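Local coordinates for purine nucleoside phosphorylase YlmD (Geobacillus stearothermophilus, PDB 6T1B), which catalyses the phosphorolysis of adenosine, inosine and S-methyl-5'-thioadenosine to the free base and a ribose 1-phosphate, and also deaminates adenosine, at residues G27-H32 against L43-H48; G33-G38 against V57-R62; A120-D125 against R263-I268. One frame throughout, in Å; residues are numbered along the deposited sequence.

Contact 1 (G27-H32 against L43-H48); sequences GLTTKH and LNMGLH. With NOS (inosine), chain B.
Thr29 meets two side chains of the 43-48 loop, and each in a different manner. Against Leu43 it lies at about a right angle, CB standing 3.9 Å from Leu43 CD2; toward Met45 it reaches tip to tip, its methyl CG2 3.9 Å from Met45 CE. The first torsion of Thr29 (58°) sets OG1 between the backbone N and the carbonyl carbon, turned to a water and to Leu265 N, and leaves CG2 beside the backbone N, where it meets Met45. OG1 accepts from Leu265 N of the adjoining strand and donates to the water, 2.7 Å from OG1. That water gives its own hydrogens to Thr30 O and Leu43 O, joining both backbones through one molecule. The leucine turns CD2 inward as well, 3.5 Å from Thr30 O, so its branch fills the corner where strand 25-29 ends. Just beyond, Leu43 N donates to Lys31 O at 2.8 Å; the bond is nearly straight at the hydrogen (171°), although the donor stands above the carbonyl plane. Further along, Asn44 OD1 takes the N-H of Gly46 in an Asx turn and also that of Arg263, two donors that would hold the amide against rotation. The bend presents Leu47 N to inosine, where it donates to O6 of the purine at 2.8 Å. Gly46 passes close to N7 of the base, with no room for a CB there. This is a substrate-binding segment, tied through Leu43 to the residues that follow strand 25-29 and closing on the purine pocket of a YfiH/LACC1-family enzyme.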
# COMPACT_ATOMS: atom_id res chain seq x y z
N GLY A 27 -7.19 -4.91 -3.58
CA GLY A 27 -7.98 -4.45 -2.46
C GLY A 27 -7.13 -4.24 -1.23
O GLY A 27 -5.90 -4.30 -1.26
N LEU A 28 -7.84 -3.97 -0.14
CA LEU A 28 -7.24 -3.77 1.18
C LEU A 28 -8.18 -4.42 2.19
O LEU A 28 -9.40 -4.22 2.15
CB LEU A 28 -7.12 -2.29 1.51
CG LEU A 28 -6.48 -1.92 2.85
CD1 LEU A 28 -4.98 -2.09 2.83
CD2 LEU A 28 -6.80 -0.49 3.24
N THR A 29 -7.61 -5.22 3.10
CA THR A 29 -8.46 -5.87 4.10
C THR A 29 -8.92 -4.85 5.15
O THR A 29 -8.32 -3.79 5.31
CB THR A 29 -7.72 -7.02 4.80
OG1 THR A 29 -6.53 -6.56 5.42
CG2 THR A 29 -7.37 -8.10 3.81
N THR A 30 -10.00 -5.20 5.87
CA THR A 30 -10.41 -4.49 7.07
C THR A 30 -10.02 -5.35 8.27
O THR A 30 -9.49 -6.45 8.13
CB THR A 30 -11.91 -4.22 7.12
OG1 THR A 30 -12.55 -5.47 7.38
CG2 THR A 30 -12.37 -3.58 5.84
N LYS A 31 -10.32 -4.87 9.46
CA LYS A 31 -9.80 -5.52 10.65
C LYS A 31 -10.62 -6.71 11.09
O LYS A 31 -10.25 -7.37 12.07
CB LYS A 31 -9.70 -4.51 11.81
CG LYS A 31 -10.99 -4.01 12.26
CD LYS A 31 -10.94 -2.64 12.96
CE LYS A 31 -9.90 -2.55 14.04
NZ LYS A 31 -10.24 -1.41 14.99
N HIS A 32 -11.76 -6.99 10.45
CA HIS A 32 -12.70 -7.97 10.96
C HIS A 32 -12.67 -9.30 10.20
O HIS A 32 -12.29 -9.36 9.04
CB HIS A 32 -14.09 -7.37 10.92
CG HIS A 32 -14.21 -6.17 11.79
ND1 HIS A 32 -14.08 -6.24 13.16
CD2 HIS A 32 -14.37 -4.86 11.47
CE1 HIS A 32 -14.20 -5.01 13.65
NE2 HIS A 32 -14.39 -4.17 12.66
N LEU A 43 -8.44 -9.49 12.23
CA LEU A 43 -7.80 -9.92 10.98
C LEU A 43 -6.43 -9.27 10.81
O LEU A 43 -6.14 -8.58 9.83
CB LEU A 43 -8.70 -9.66 9.78
CG LEU A 43 -8.35 -10.42 8.51
CD1 LEU A 43 -8.71 -11.88 8.60
CD2 LEU A 43 -8.99 -9.78 7.30
N ASN A 44 -5.57 -9.51 11.79
CA ASN A 44 -4.22 -9.00 11.71
C ASN A 44 -3.43 -9.81 10.70
O ASN A 44 -3.25 -11.02 10.86
CB ASN A 44 -3.51 -9.06 13.05
CG ASN A 44 -2.07 -8.70 12.91
OD1 ASN A 44 -1.70 -7.83 12.12
ND2 ASN A 44 -1.22 -9.40 13.63
N MET A 45 -2.92 -9.13 9.68
CA MET A 45 -2.14 -9.79 8.64
C MET A 45 -0.63 -9.68 8.83
O MET A 45 0.13 -10.26 8.03
CB MET A 45 -2.52 -9.20 7.29
CG MET A 45 -3.98 -9.29 7.01
SD MET A 45 -4.54 -11.03 7.04
CE MET A 45 -5.85 -11.05 5.88
N GLY A 46 -0.16 -8.94 9.83
CA GLY A 46 1.25 -8.67 10.00
C GLY A 46 1.92 -9.73 10.85
O GLY A 46 1.47 -10.01 11.97
N LEU A 47 2.98 -10.32 10.32
CA LEU A 47 3.79 -11.32 11.00
C LEU A 47 4.88 -10.72 11.87
O LEU A 47 5.54 -11.47 12.60
CB LEU A 47 4.45 -12.25 9.98
CG LEU A 47 3.46 -13.17 9.24
CD1 LEU A 47 4.13 -13.77 8.02
CD2 LEU A 47 2.94 -14.23 10.18
N HIS A 48 5.10 -9.40 11.80
CA HIS A 48 6.17 -8.81 12.58
C HIS A 48 5.68 -7.71 13.51
O HIS A 48 6.29 -6.65 13.61
CB HIS A 48 7.33 -8.27 11.73
CG HIS A 48 8.56 -7.94 12.54
ND1 HIS A 48 9.37 -8.90 13.09
CD2 HIS A 48 9.08 -6.75 12.92
CE1 HIS A 48 10.37 -8.32 13.75
NE2 HIS A 48 10.21 -7.01 13.66
N9 NOS B . 5.22 -5.11 9.85
C4 NOS B . 5.23 -5.79 8.70
N3 NOS B . 5.70 -5.47 7.33
C2 NOS B . 5.61 -6.47 6.30
N1 NOS B . 5.07 -7.78 6.57
C6 NOS B . 4.61 -8.13 7.86
O6 NOS B . 4.16 -9.23 8.02
C5 NOS B . 4.72 -7.04 8.94
N7 NOS B . 4.36 -7.07 10.19
C8 NOS B . 4.66 -5.91 10.76
C5' NOS B . 4.34 -1.68 7.41
O5' NOS B . 3.35 -0.65 7.42
C4' NOS B . 5.06 -1.76 8.73
O4' NOS B . 4.58 -2.94 9.43
C1' NOS B . 5.67 -3.70 9.90
C2' NOS B . 6.87 -3.33 9.02
O2' NOS B . 8.08 -3.50 9.75
C3' NOS B . 6.58 -1.87 8.67
O3' NOS B . 7.15 -1.02 9.67
O HOH W 1 -6.86 -6.60 8.05

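Contact 2 (G33-G38 against V57-R62); sequences GGESKG and VNNRRR
An irregular loop, 33-38, runs past one flank of the helical segment 57-62, their backbones coming nearest at Gly34 and Asn59, with CA atoms 5.3 Å apart. The amide of Asn59 does most of the joining, for its two ends serve neighbouring residues of the loop. OD1 receives the N-H of Glu35 at 2.8 Å, in the carbonyl plane and on a lone pair, while ND2 donates to Ser36 OG at 2.9 Å with the serine oxygen lying close to the amide plane. ND2 also donates to Asn44 O, and Ser36 OG is bonded to Asp51, so the polar cluster continues into the rest of the loop. Gly34 passes so near that its CA is 3.2 Å from Asn59 OD1; a CB there would clash. An alanine in place of Asn59 would probably leave Glu35 N and Asn44 O without these mates, the Ser36 hydroxyl with Asp51 but not the amide, and the loop freer to shift from the helix. Nearer the surface, Glu35 and Arg62 cross at about a right angle, OE1 lying at the guanidinium edge in a long salt bridge, 3.6 Å from NH1. One water bridges the pair: it accepts from Arg62 NE and donates to Glu35 OE1 and Gly33 O. Arg62 has a second acidic partner in Glu65. The contact is a loop docked on a helix by an asparagine amide that bonds one backbone N-H and one serine hydroxyl oxygen, on the same helix that sends Arg60 to the inosine pocket.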
# COMPACT_ATOMS: atom_id res chain seq x y z
N GLY A 33 -13.08 -10.35 10.90
CA GLY A 33 -13.21 -11.67 10.32
C GLY A 33 -12.07 -12.62 10.61
O GLY A 33 -12.03 -13.71 10.03
N GLY A 34 -11.16 -12.27 11.51
CA GLY A 34 -9.98 -13.05 11.77
C GLY A 34 -9.97 -13.75 13.11
O GLY A 34 -10.99 -13.89 13.79
N GLU A 35 -8.76 -14.22 13.48
CA GLU A 35 -8.50 -15.07 14.62
C GLU A 35 -7.72 -14.36 15.72
O GLU A 35 -7.57 -14.93 16.80
CB GLU A 35 -7.68 -16.31 14.18
CG GLU A 35 -8.30 -17.17 13.10
CD GLU A 35 -9.64 -17.74 13.49
OE1 GLU A 35 -10.56 -17.71 12.65
OE2 GLU A 35 -9.77 -18.22 14.61
N SER A 36 -7.17 -13.19 15.47
CA SER A 36 -6.26 -12.58 16.41
C SER A 36 -7.02 -11.88 17.52
O SER A 36 -8.20 -11.54 17.39
CB SER A 36 -5.33 -11.57 15.73
OG SER A 36 -4.58 -12.22 14.71
N LYS A 37 -6.31 -11.65 18.63
CA LYS A 37 -6.90 -11.20 19.87
C LYS A 37 -6.25 -9.92 20.38
O LYS A 37 -5.18 -9.50 19.95
CB LYS A 37 -6.81 -12.34 20.91
CG LYS A 37 -7.48 -13.64 20.41
CD LYS A 37 -6.74 -14.86 20.89
CE LYS A 37 -7.30 -16.13 20.26
NZ LYS A 37 -6.48 -16.56 19.09
N GLY A 38 -6.94 -9.29 21.31
CA GLY A 38 -6.36 -8.15 22.01
C GLY A 38 -6.15 -6.98 21.06
O GLY A 38 -7.02 -6.61 20.26
N VAL A 57 -1.15 -16.47 10.33
CA VAL A 57 -1.18 -17.33 9.14
C VAL A 57 -2.62 -17.74 8.83
O VAL A 57 -3.03 -17.76 7.66
CB VAL A 57 -0.22 -18.51 9.27
CG1 VAL A 57 -0.41 -19.50 8.12
CG2 VAL A 57 1.20 -17.99 9.29
N ASN A 58 -3.42 -18.03 9.86
CA ASN A 58 -4.81 -18.40 9.60
C ASN A 58 -5.60 -17.21 9.03
O ASN A 58 -6.47 -17.40 8.17
CB ASN A 58 -5.47 -18.96 10.87
CG ASN A 58 -5.07 -20.39 11.12
OD1 ASN A 58 -4.77 -21.13 10.18
ND2 ASN A 58 -5.08 -20.80 12.38
N ASN A 59 -5.29 -16.00 9.48
CA ASN A 59 -5.91 -14.80 8.91
C ASN A 59 -5.56 -14.67 7.43
O ASN A 59 -6.42 -14.37 6.59
CB ASN A 59 -5.46 -13.54 9.65
CG ASN A 59 -5.94 -13.53 11.08
OD1 ASN A 59 -6.95 -14.14 11.41
ND2 ASN A 59 -5.24 -12.78 11.93
N ARG A 60 -4.29 -14.92 7.09
CA ARG A 60 -3.88 -14.85 5.70
C ARG A 60 -4.55 -15.95 4.89
O ARG A 60 -5.00 -15.71 3.76
CB ARG A 60 -2.36 -14.95 5.61
CG ARG A 60 -1.65 -13.74 6.19
CD ARG A 60 -0.15 -13.84 5.98
NE ARG A 60 0.48 -12.58 6.30
CZ ARG A 60 1.62 -12.14 5.77
NH1 ARG A 60 2.07 -10.94 6.11
NH2 ARG A 60 2.31 -12.91 4.93
N ARG A 61 -4.65 -17.17 5.44
CA ARG A 61 -5.37 -18.24 4.76
C ARG A 61 -6.83 -17.87 4.54
O ARG A 61 -7.43 -18.24 3.52
CB ARG A 61 -5.27 -19.55 5.55
CG ARG A 61 -3.85 -20.13 5.54
CD ARG A 61 -3.80 -21.57 5.93
NE ARG A 61 -2.50 -22.16 5.60
CZ ARG A 61 -2.06 -22.40 4.36
NH1 ARG A 61 -0.86 -22.94 4.19
NH2 ARG A 61 -2.80 -22.10 3.30
N ARG A 62 -7.42 -17.13 5.48
CA ARG A 62 -8.82 -16.72 5.34
C ARG A 62 -8.99 -15.77 4.15
O ARG A 62 -9.86 -15.97 3.31
CB ARG A 62 -9.30 -16.09 6.64
CG ARG A 62 -10.76 -15.69 6.64
CD ARG A 62 -11.64 -16.90 6.72
NE ARG A 62 -11.64 -17.45 8.07
CZ ARG A 62 -12.01 -18.69 8.37
NH1 ARG A 62 -11.99 -19.08 9.63
NH2 ARG A 62 -12.38 -19.54 7.41
O HOH W 2 -11.25 -16.34 10.57

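Contact 3 (A120-D125 against R263-I268); sequences ALCFAD and RMLAFI. With NOS (inosine), chain B.
The first torsion of Arg263 (-60°) puts CG beside its backbone N, anti to the carbonyl carbon, and a bend at chi2 turns the chain toward the inosine. In Cys122 the corresponding torsion (-75°) likewise places SG beside the backbone N, near the purine, 3.6 Å from C6 of the base. The two residues touch through CB atoms 3.8 Å apart, and both then meet the nucleoside. Arg263 NE donates to the ribose ring oxygen O4' at 3.0 Å, almost straight (175° at the hydrogen), with the acceptor at the guanidinium edge in its plane. Ala124 CB packs against CD and NH1 of the same arginine. The carbonyl of Cys122 accepts from the 5'-hydroxyl O5', so a side chain and a backbone carbonyl both hold the sugar by hydrogen bonds.

Behind this pocket the strands pair antiparallel. Leu121 with Ala266 and Phe123 with Met264 are hydrogen-bonded pairs, each held by two N-H...O bonds; Leu121 N to Ala266 O measures 3.0 Å. Between them Cys122 pairs with Leu265, and beyond Leu121 Ala120 pairs with Phe267, both non-hydrogen-bonded. On the face that carries Cys122, Leu265 lays CD2 3.8 Å from Ala120 CB. On the opposite face, Ala266 CB lies 3.5 Å from Phe123 CE2, and the Phe123 ring also meets that of His143, a ligand of the catalytic zinc. Met264, bent at chi2 and chi3, folds its CE back to 3.5 Å from Phe123 O. Such an antiparallel pair, two inner strands of a mixed sheet, presents Cys122 and Arg263 to the inosine where strand 118-123 ends and strand 264-269 begins, while Phe123 faces the zinc site.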
# COMPACT_ATOMS: atom_id res chain seq x y z
N ALA A 120 1.64 -8.56 -1.85
CA ALA A 120 0.93 -8.45 -0.58
C ALA A 120 1.81 -7.67 0.40
O ALA A 120 2.87 -8.15 0.80
CB ALA A 120 0.60 -9.85 -0.06
N LEU A 121 1.34 -6.47 0.79
CA LEU A 121 2.06 -5.58 1.69
C LEU A 121 1.15 -5.16 2.85
O LEU A 121 -0.07 -5.07 2.69
CB LEU A 121 2.60 -4.34 0.96
CG LEU A 121 3.90 -4.52 0.17
CD1 LEU A 121 3.85 -5.33 -1.11
CD2 LEU A 121 4.50 -3.14 -0.12
N CYS A 122 1.76 -4.91 4.01
CA CYS A 122 1.03 -4.62 5.23
C CYS A 122 0.98 -3.13 5.52
O CYS A 122 1.97 -2.43 5.29
CB CYS A 122 1.73 -5.31 6.40
SG CYS A 122 1.46 -7.10 6.46
N PHE A 123 -0.15 -2.68 6.09
CA PHE A 123 -0.41 -1.27 6.30
C PHE A 123 -1.22 -1.04 7.57
O PHE A 123 -2.12 -1.81 7.89
CB PHE A 123 -1.22 -0.70 5.13
CG PHE A 123 -0.43 -0.63 3.89
CD1 PHE A 123 0.34 0.48 3.63
CD2 PHE A 123 -0.36 -1.71 3.04
CE1 PHE A 123 1.14 0.55 2.50
CE2 PHE A 123 0.44 -1.65 1.91
CZ PHE A 123 1.20 -0.53 1.65
N ALA A 124 -0.95 0.09 8.25
CA ALA A 124 -1.82 0.59 9.31
C ALA A 124 -1.57 2.08 9.54
O ALA A 124 -1.27 2.52 10.64
CB ALA A 124 -1.62 -0.20 10.60
N ASP A 125 -1.66 2.84 8.44
CA ASP A 125 -1.61 4.30 8.40
C ASP A 125 -0.82 4.74 7.14
O ASP A 125 -1.16 5.74 6.52
CB ASP A 125 -0.94 4.98 9.59
CG ASP A 125 -1.84 5.13 10.81
OD1 ASP A 125 -1.25 5.44 11.85
OD2 ASP A 125 -3.09 4.99 10.74
N ARG A 263 -2.12 -5.19 11.32
CA ARG A 263 -1.92 -4.67 9.99
C ARG A 263 -2.98 -5.20 9.03
O ARG A 263 -3.34 -6.38 9.05
CB ARG A 263 -0.55 -5.09 9.44
CG ARG A 263 0.63 -4.62 10.25
CD ARG A 263 0.80 -3.12 10.13
NE ARG A 263 1.97 -2.64 10.86
CZ ARG A 263 1.94 -2.15 12.09
NH1 ARG A 263 0.80 -2.07 12.77
NH2 ARG A 263 3.06 -1.74 12.68
N MET A 264 -3.48 -4.29 8.19
CA MET A 264 -4.24 -4.70 7.03
C MET A 264 -3.27 -5.15 5.94
O MET A 264 -2.10 -4.79 5.95
CB MET A 264 -5.05 -3.54 6.49
CG MET A 264 -6.14 -2.98 7.39
SD MET A 264 -5.62 -1.78 8.62
CE MET A 264 -5.25 -0.34 7.60
N LEU A 265 -3.78 -5.94 5.00
CA LEU A 265 -3.00 -6.32 3.83
C LEU A 265 -3.58 -5.59 2.62
O LEU A 265 -4.80 -5.69 2.37
CB LEU A 265 -3.11 -7.81 3.55
CG LEU A 265 -2.07 -8.41 2.62
CD1 LEU A 265 -0.74 -8.56 3.39
CD2 LEU A 265 -2.54 -9.70 2.01
N ALA A 266 -2.73 -4.89 1.90
CA ALA A 266 -3.02 -4.42 0.55
C ALA A 266 -2.50 -5.48 -0.40
O ALA A 266 -1.43 -6.06 -0.19
CB ALA A 266 -2.30 -3.11 0.27
N PHE A 267 -3.25 -5.73 -1.47
CA PHE A 267 -2.87 -6.80 -2.36
C PHE A 267 -3.24 -6.43 -3.78
O PHE A 267 -4.21 -5.70 -4.03
CB PHE A 267 -3.49 -8.14 -1.97
CG PHE A 267 -4.98 -8.06 -1.76
CD1 PHE A 267 -5.86 -8.26 -2.82
CD2 PHE A 267 -5.50 -7.77 -0.51
CE1 PHE A 267 -7.22 -8.18 -2.61
CE2 PHE A 267 -6.87 -7.71 -0.32
CZ PHE A 267 -7.72 -7.88 -1.37
N ILE A 268 -2.44 -6.91 -4.72
CA ILE A 268 -2.79 -6.82 -6.14
C ILE A 268 -2.15 -7.98 -6.89
O ILE A 268 -0.98 -8.32 -6.68
CB ILE A 268 -2.41 -5.44 -6.72
CG1 ILE A 268 -2.93 -5.28 -8.16
CG2 ILE A 268 -0.89 -5.21 -6.70
CD1 ILE A 268 -2.86 -3.84 -8.68
N9 NOS B . 5.22 -5.11 9.85
C4 NOS B . 5.23 -5.79 8.70
N3 NOS B . 5.70 -5.47 7.33
C2 NOS B . 5.61 -6.47 6.30
N1 NOS B . 5.07 -7.78 6.57
C6 NOS B . 4.61 -8.13 7.86
O6 NOS B . 4.16 -9.23 8.02
C5 NOS B . 4.72 -7.04 8.94
N7 NOS B . 4.36 -7.07 10.19
C8 NOS B . 4.66 -5.91 10.76
C5' NOS B . 4.34 -1.68 7.41
O5' NOS B . 3.35 -0.65 7.42
C4' NOS B . 5.06 -1.76 8.73
O4' NOS B . 4.58 -2.94 9.43
C1' NOS B . 5.67 -3.70 9.90
C2' NOS B . 6.87 -3.33 9.02
O2' NOS B . 8.08 -3.50 9.75
C3' NOS B . 6.58 -1.87 8.67
O3' NOS B . 7.15 -1.02 9.67

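Overall arrangement
From the N terminus, strand 25-29 leads into the loop that contact 1 closes by bringing 43-48 back to the end of the strand. Contact 2 opens within that loop, at 33-38, and closes only on helix 53-67, so the two cross along the chain. They also touch, Met45 O receiving Arg60 of the helix, and Asn44 and Asn59 are shared between them. Contact 3 follows in series and spans a far longer stretch, pairing strand 118-123 with strand 264-269, which neighbours strand 25-29 in the same sheet; Thr29 and Asn44 link it to contact 1. Contacts 1 and 3 both reach inosine, and contact 2 brings in the helix, so loop, helix and sheet meet near the nucleoside.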